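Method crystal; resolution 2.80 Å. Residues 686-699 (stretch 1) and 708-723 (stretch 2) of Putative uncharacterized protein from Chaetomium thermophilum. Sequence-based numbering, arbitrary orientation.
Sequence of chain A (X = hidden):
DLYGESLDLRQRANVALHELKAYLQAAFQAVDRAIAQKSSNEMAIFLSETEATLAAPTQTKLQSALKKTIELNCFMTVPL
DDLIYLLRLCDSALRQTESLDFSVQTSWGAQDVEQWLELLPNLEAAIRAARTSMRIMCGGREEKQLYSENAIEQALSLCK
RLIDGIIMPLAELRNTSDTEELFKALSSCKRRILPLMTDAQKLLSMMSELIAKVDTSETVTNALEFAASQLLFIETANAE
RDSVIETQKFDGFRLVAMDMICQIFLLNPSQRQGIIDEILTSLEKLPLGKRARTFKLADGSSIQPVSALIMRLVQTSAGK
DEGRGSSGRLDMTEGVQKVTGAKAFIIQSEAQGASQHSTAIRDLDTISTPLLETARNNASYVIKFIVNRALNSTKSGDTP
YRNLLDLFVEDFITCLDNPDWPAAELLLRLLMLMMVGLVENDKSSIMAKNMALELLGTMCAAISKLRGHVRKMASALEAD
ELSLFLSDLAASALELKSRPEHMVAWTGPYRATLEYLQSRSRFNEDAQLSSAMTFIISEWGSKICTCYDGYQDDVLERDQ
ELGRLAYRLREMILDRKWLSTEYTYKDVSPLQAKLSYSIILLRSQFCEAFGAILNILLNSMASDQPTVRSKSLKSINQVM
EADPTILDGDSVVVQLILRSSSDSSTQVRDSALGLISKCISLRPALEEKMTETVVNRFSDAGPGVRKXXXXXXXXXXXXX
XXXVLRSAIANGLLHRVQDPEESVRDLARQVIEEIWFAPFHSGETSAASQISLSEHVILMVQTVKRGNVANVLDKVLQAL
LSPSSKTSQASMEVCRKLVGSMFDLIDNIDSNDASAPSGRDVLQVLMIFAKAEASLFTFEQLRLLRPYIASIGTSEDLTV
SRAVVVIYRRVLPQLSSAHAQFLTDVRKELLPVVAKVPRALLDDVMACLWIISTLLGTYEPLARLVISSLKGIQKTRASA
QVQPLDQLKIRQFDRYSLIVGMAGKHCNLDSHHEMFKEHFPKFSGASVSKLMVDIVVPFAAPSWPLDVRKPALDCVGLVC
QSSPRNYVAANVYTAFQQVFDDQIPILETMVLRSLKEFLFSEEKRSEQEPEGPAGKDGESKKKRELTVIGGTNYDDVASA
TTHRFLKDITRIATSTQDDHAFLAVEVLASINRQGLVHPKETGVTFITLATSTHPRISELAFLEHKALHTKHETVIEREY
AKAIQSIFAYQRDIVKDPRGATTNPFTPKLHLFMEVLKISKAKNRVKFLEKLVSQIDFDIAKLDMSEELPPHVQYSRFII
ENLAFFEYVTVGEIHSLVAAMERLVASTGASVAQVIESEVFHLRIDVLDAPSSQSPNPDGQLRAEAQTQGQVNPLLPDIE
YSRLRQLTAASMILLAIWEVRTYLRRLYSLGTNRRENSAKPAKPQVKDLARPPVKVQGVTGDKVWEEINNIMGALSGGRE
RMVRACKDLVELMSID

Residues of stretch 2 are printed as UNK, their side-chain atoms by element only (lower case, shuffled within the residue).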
# COMPACT_ATOMS: atom_id res chain seq x y z
N LEU A 686 11.50 -7.55 13.10
CA LEU A 686 10.62 -8.06 12.05
C LEU A 686 11.41 -8.50 10.83
O LEU A 686 10.97 -9.40 10.10
CB LEU A 686 9.61 -6.99 11.66
CG LEU A 686 8.65 -6.52 12.75
CD1 LEU A 686 8.06 -5.17 12.38
CD2 LEU A 686 7.55 -7.54 12.96
N GLU A 687 12.58 -7.90 10.61
CA GLU A 687 13.36 -8.12 9.40
C GLU A 687 13.41 -9.60 9.01
O GLU A 687 12.98 -9.98 7.92
CB GLU A 687 14.77 -7.56 9.59
CG GLU A 687 15.63 -7.61 8.35
CD GLU A 687 16.80 -6.65 8.43
OE1 GLU A 687 16.57 -5.42 8.36
OE2 GLU A 687 17.95 -7.12 8.56
N GLU A 688 13.92 -10.44 9.91
CA GLU A 688 14.13 -11.84 9.56
C GLU A 688 12.86 -12.49 9.02
O GLU A 688 12.91 -13.27 8.06
CB GLU A 688 14.66 -12.62 10.76
CG GLU A 688 14.83 -14.11 10.49
CD GLU A 688 15.76 -14.79 11.47
OE1 GLU A 688 15.96 -14.25 12.58
OE2 GLU A 688 16.30 -15.86 11.13
N LYS A 689 11.71 -12.19 9.62
CA LYS A 689 10.48 -12.85 9.21
C LYS A 689 9.82 -12.18 8.01
O LYS A 689 8.88 -12.76 7.45
CB LYS A 689 9.49 -12.91 10.38
CG LYS A 689 8.52 -11.74 10.48
CD LYS A 689 7.62 -11.88 11.70
CE LYS A 689 6.28 -11.18 11.50
NZ LYS A 689 5.45 -11.83 10.44
N MET A 690 10.28 -11.00 7.60
CA MET A 690 9.69 -10.30 6.47
C MET A 690 10.48 -10.46 5.18
O MET A 690 9.89 -10.37 4.10
CB MET A 690 9.54 -8.81 6.80
CG MET A 690 8.62 -8.54 7.98
SD MET A 690 8.11 -6.81 8.14
CE MET A 690 6.78 -6.75 6.94
N THR A 691 11.79 -10.72 5.26
CA THR A 691 12.56 -10.93 4.04
C THR A 691 12.00 -12.09 3.23
O THR A 691 12.07 -12.07 1.99
CB THR A 691 14.03 -11.21 4.37
OG1 THR A 691 14.15 -12.47 5.04
CG2 THR A 691 14.60 -10.12 5.24
N GLU A 692 11.45 -13.10 3.89
CA GLU A 692 10.85 -14.22 3.17
C GLU A 692 9.78 -13.72 2.21
O GLU A 692 9.65 -14.23 1.09
CB GLU A 692 10.26 -15.22 4.16
CG GLU A 692 9.95 -16.58 3.54
CD GLU A 692 9.04 -17.42 4.42
OE1 GLU A 692 7.90 -17.71 3.99
OE2 GLU A 692 9.46 -17.79 5.54
N THR A 693 9.00 -12.72 2.63
CA THR A 693 7.99 -12.15 1.74
C THR A 693 8.64 -11.31 0.65
O THR A 693 8.10 -11.24 -0.47
CB THR A 693 7.00 -11.30 2.55
OG1 THR A 693 6.32 -12.14 3.50
CG2 THR A 693 5.98 -10.64 1.64
N VAL A 694 9.77 -10.68 0.93
CA VAL A 694 10.46 -9.89 -0.08
C VAL A 694 11.00 -10.79 -1.18
O VAL A 694 10.76 -10.54 -2.37
CB VAL A 694 11.58 -9.05 0.57
CG1 VAL A 694 12.39 -8.30 -0.49
CG2 VAL A 694 10.99 -8.07 1.58
N VAL A 695 11.74 -11.84 -0.81
CA VAL A 695 12.33 -12.71 -1.83
C VAL A 695 11.25 -13.39 -2.65
O VAL A 695 11.45 -13.66 -3.84
CB VAL A 695 13.27 -13.75 -1.17
CG1 VAL A 695 14.33 -13.05 -0.35
CG2 VAL A 695 12.49 -14.73 -0.31
N ASN A 696 10.10 -13.70 -2.04
CA ASN A 696 9.00 -14.25 -2.81
C ASN A 696 8.59 -13.30 -3.93
O ASN A 696 8.31 -13.74 -5.06
CB ASN A 696 7.81 -14.54 -1.89
CG ASN A 696 8.08 -15.70 -0.95
OD1 ASN A 696 9.20 -16.20 -0.86
ND2 ASN A 696 7.04 -16.14 -0.25
N ARG A 697 8.58 -12.00 -3.65
CA ARG A 697 8.25 -11.02 -4.68
C ARG A 697 9.24 -11.02 -5.83
O ARG A 697 8.96 -10.40 -6.86
CB ARG A 697 8.18 -9.62 -4.06
CG ARG A 697 7.16 -9.49 -2.93
CD ARG A 697 5.76 -9.21 -3.45
NE ARG A 697 5.22 -10.32 -4.23
CZ ARG A 697 4.69 -11.42 -3.70
NH1 ARG A 697 4.63 -11.58 -2.38
NH2 ARG A 697 4.23 -12.38 -4.50
N PHE A 698 10.38 -11.70 -5.70
CA PHE A 698 11.26 -11.89 -6.84
C PHE A 698 10.53 -12.58 -7.99
O PHE A 698 10.80 -12.28 -9.16
CB PHE A 698 12.49 -12.72 -6.45
CG PHE A 698 13.45 -12.01 -5.52
CD1 PHE A 698 13.20 -10.72 -5.08
CD2 PHE A 698 14.61 -12.64 -5.10
CE1 PHE A 698 14.08 -10.08 -4.23
CE2 PHE A 698 15.49 -12.01 -4.25
CZ PHE A 698 15.23 -10.73 -3.81
N SER A 699 9.60 -13.48 -7.68
CA SER A 699 8.83 -14.19 -8.69
C SER A 699 7.46 -13.54 -8.90
O SER A 699 6.45 -14.23 -9.06
CB SER A 699 8.67 -15.66 -8.32
OG SER A 699 7.89 -15.81 -7.15
N UNK A 708 12.17 -3.59 -7.35
CA UNK A 708 12.10 -2.97 -6.03
C UNK A 708 12.37 -3.99 -4.93
O UNK A 708 13.16 -3.74 -4.01
n UNK A 708 9.31 0.02 -3.19
n UNK A 708 8.53 1.68 -1.80
c UNK A 708 10.73 -2.33 -5.83
c UNK A 708 8.50 1.05 -2.97
n UNK A 708 7.66 1.46 -3.92
c UNK A 708 9.37 -0.73 -4.44
c UNK A 708 10.55 -1.69 -4.47
N UNK A 709 11.74 -5.17 -5.02
CA UNK A 709 11.90 -6.18 -3.99
C UNK A 709 13.35 -6.63 -3.86
O UNK A 709 13.81 -6.94 -2.76
c UNK A 709 11.00 -7.38 -4.29
N UNK A 710 14.09 -6.69 -4.98
CA UNK A 710 15.47 -7.14 -4.91
C UNK A 710 16.44 -6.02 -4.54
O UNK A 710 17.52 -6.30 -4.02
c UNK A 710 15.76 -6.93 -7.46
c UNK A 710 14.90 -9.09 -9.00
c UNK A 710 15.89 -7.79 -6.23
s UNK A 710 16.18 -7.84 -8.96
N UNK A 711 16.07 -4.76 -4.78
CA UNK A 711 16.86 -3.66 -4.22
C UNK A 711 16.72 -3.63 -2.70
O UNK A 711 17.72 -3.56 -1.96
c UNK A 711 18.60 -1.43 -5.69
c UNK A 711 16.41 -2.33 -4.83
c UNK A 711 17.44 -1.21 -4.73
c UNK A 711 19.61 -0.29 -5.62
n UNK A 711 20.75 -0.48 -6.56
N UNK A 712 15.48 -3.69 -2.20
CA UNK A 712 15.25 -3.83 -0.77
C UNK A 712 16.00 -5.04 -0.21
O UNK A 712 16.64 -4.95 0.84
c UNK A 712 11.84 -4.48 1.03
c UNK A 712 13.76 -3.95 -0.49
c UNK A 712 13.34 -4.26 0.95
c UNK A 712 13.77 -3.15 1.90
N UNK A 713 15.94 -6.17 -0.92
CA UNK A 713 16.64 -7.36 -0.47
C UNK A 713 18.15 -7.15 -0.46
O UNK A 713 18.85 -7.77 0.34
c UNK A 713 16.28 -8.55 -1.37
N UNK A 714 18.66 -6.28 -1.34
CA UNK A 714 20.07 -5.92 -1.28
C UNK A 714 20.39 -5.16 0.00
O UNK A 714 21.30 -5.54 0.75
c UNK A 714 21.77 -4.33 -2.42
c UNK A 714 23.02 -2.35 -3.31
c UNK A 714 20.44 -5.09 -2.51
n UNK A 714 23.09 -1.33 -4.39
c UNK A 714 21.91 -3.36 -3.57
N UNK A 715 19.63 -4.09 0.27
CA UNK A 715 19.84 -3.35 1.51
C UNK A 715 19.81 -4.28 2.72
O UNK A 715 20.67 -4.19 3.61
o UNK A 715 17.88 -0.61 0.17
o UNK A 715 20.06 -0.89 0.16
c UNK A 715 18.91 -1.18 0.58
c UNK A 715 18.78 -2.25 1.65
N UNK A 716 18.84 -5.19 2.76
CA UNK A 716 18.74 -6.13 3.87
C UNK A 716 19.96 -7.04 3.91
O UNK A 716 20.48 -7.37 4.98
c UNK A 716 16.22 -5.99 3.84
c UNK A 716 17.43 -6.93 3.78
c UNK A 716 14.91 -6.64 3.42
c UNK A 716 17.36 -7.95 4.91
N UNK A 717 20.43 -7.48 2.73
CA UNK A 717 21.62 -8.31 2.69
C UNK A 717 22.80 -7.61 3.35
O UNK A 717 23.57 -8.23 4.09
c UNK A 717 24.02 -11.83 0.73
o UNK A 717 26.37 -12.20 0.72
c UNK A 717 22.95 -10.97 0.86
c UNK A 717 23.14 -9.62 1.10
c UNK A 717 24.44 -9.15 1.21
c UNK A 717 25.52 -10.01 1.08
c UNK A 717 21.96 -8.67 1.24
c UNK A 717 25.30 -11.35 0.84
N UNK A 718 22.96 -6.31 3.09
CA UNK A 718 24.06 -5.58 3.71
C UNK A 718 23.83 -5.38 5.20
O UNK A 718 24.78 -5.43 5.99
c UNK A 718 24.87 -2.86 1.02
c UNK A 718 24.64 -4.27 1.53
c UNK A 718 24.26 -4.23 3.02
c UNK A 718 25.87 -5.14 1.29
N UNK A 719 22.58 -5.16 5.62
CA UNK A 719 22.30 -4.93 7.03
C UNK A 719 22.52 -6.19 7.86
O UNK A 719 23.28 -6.18 8.84
n UNK A 719 16.90 -3.71 6.48
c UNK A 719 19.33 -2.47 7.36
c UNK A 719 20.86 -4.44 7.21
c UNK A 719 17.28 -2.54 5.97
c UNK A 719 20.59 -3.03 6.72
n UNK A 719 16.51 -1.96 5.05
n UNK A 719 18.40 -1.94 6.36
N UNK A 720 21.85 -7.27 7.50
CA UNK A 720 21.76 -8.46 8.34
C UNK A 720 22.92 -9.41 8.03
O UNK A 720 23.15 -9.76 6.87
c UNK A 720 19.92 -9.86 9.36
c UNK A 720 20.43 -9.17 8.12
n UNK A 720 18.64 -9.68 9.65
o UNK A 720 20.67 -10.55 10.05
N UNK A 721 23.63 -9.83 9.08
CA UNK A 721 24.72 -10.78 8.95
C UNK A 721 24.26 -12.23 9.05
O UNK A 721 25.10 -13.14 8.98
o UNK A 721 25.25 -10.62 11.32
c UNK A 721 25.79 -10.51 10.01
N UNK A 722 22.96 -12.47 9.22
CA UNK A 722 22.45 -13.83 9.28
C UNK A 722 22.78 -14.57 7.98
O UNK A 722 22.46 -14.09 6.89
o UNK A 722 20.57 -16.05 8.74
c UNK A 722 20.33 -15.20 9.60
c UNK A 722 20.94 -13.81 9.51
n UNK A 722 19.54 -15.43 10.63
N UNK A 723 23.42 -15.73 8.12
CA UNK A 723 23.87 -16.47 6.94
C UNK A 723 22.71 -17.12 6.20
O UNK A 723 22.75 -17.24 4.97
c UNK A 723 29.46 -18.00 9.27
n UNK A 723 28.52 -17.44 8.51
c UNK A 723 27.15 -17.92 8.42
c UNK A 723 24.91 -17.51 7.35
n UNK A 723 30.69 -17.49 9.27
c UNK A 723 26.25 -16.91 7.72
n UNK A 723 29.18 -19.05 10.02

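Position 708 carries three carbons, a nitrogen, then a carbon with two more nitrogens; the extended chain stays clear of stretch 1. It is Arg708. Position 709 has one side-chain carbon, 3.6 Å from CB of Arg697: Ala709. Its small size suits the tight approach here, where its CA lies 5.6 Å from CA of Val694 and its backbone O 3.0 Å from CG1 of Val694.

Position 710 is an unbranched run of two carbons, sulfur and carbon, with CB 3.5 Å from CE1 of Phe698: Met710. At 711, four carbons in a row end in nitrogen, and CA-to-CB points away: Lys711. Position 712 has four carbons forked at the second, one tip 3.7 Å from CG2 of Val694. This is Leu712. Position 713 is again a single carbon, 3.4 Å from CZ of Phe698 and 4.0 Å from CG1 of Val694: Ala713, packed at the edge of the phenyl ring.

Position 714 repeats the four-carbon chain ending in nitrogen; its CA-to-CB bond points away: Lys714. At 715, two carbons, the second bearing two oxygens, make Asp715, beyond reach of stretch 1. Position 716 has four carbons forked at the first, one arm two carbons long, and the short arm's carbon lies 3.5 Å from CG2 of Thr691: Ile716.

Position 717 has one carbon and a six-carbon ring bearing oxygen, with CA-to-CB pointing away: Tyr717. Position 718, four carbons forked at the second, is the untouching Leu718. Position 719 has three carbons, a nitrogen and a carbon with two more nitrogens, one of these 2.6 Å from OE1 of Glu687: Arg719. The pair is a salt bridge, though the hydrogen bond within it is weak.

Position 720 has two carbons, the second carrying one oxygen and one nitrogen; the nitrogen donates to OE2 of Glu687 at 2.9 Å. This is Asn720, the first residue to leave helical geometry. Position 721, one carbon and one oxygen, is Ser721, without contact. Position 722 repeats the pattern of 720, its side-chain nitrogen 3.3 Å from OE2 of Glu688: Asn722. Its N donates to OD1 of Asn720 at 3.1 Å, bracing the turn, and its side chain caps the next helix. Position 723, three carbons, a nitrogen and a carbon with two nitrogens, is Arg723, out of reach.

The helices run roughly antiparallel, at 144°, with axes approaching to 8.8 Å. The contact divides along its length: alanines admit Val694 and Phe698 at one end, Ile716 meets Thr691 farther along, and at the other end Glu687 engages both Arg719 and Asn720, so one carboxylate on stretch 1 contacts both the last helical residue of stretch 2's first helix and the first beyond it.

Stretch 2 708-723: RAMKLAKDIYLRNSNR
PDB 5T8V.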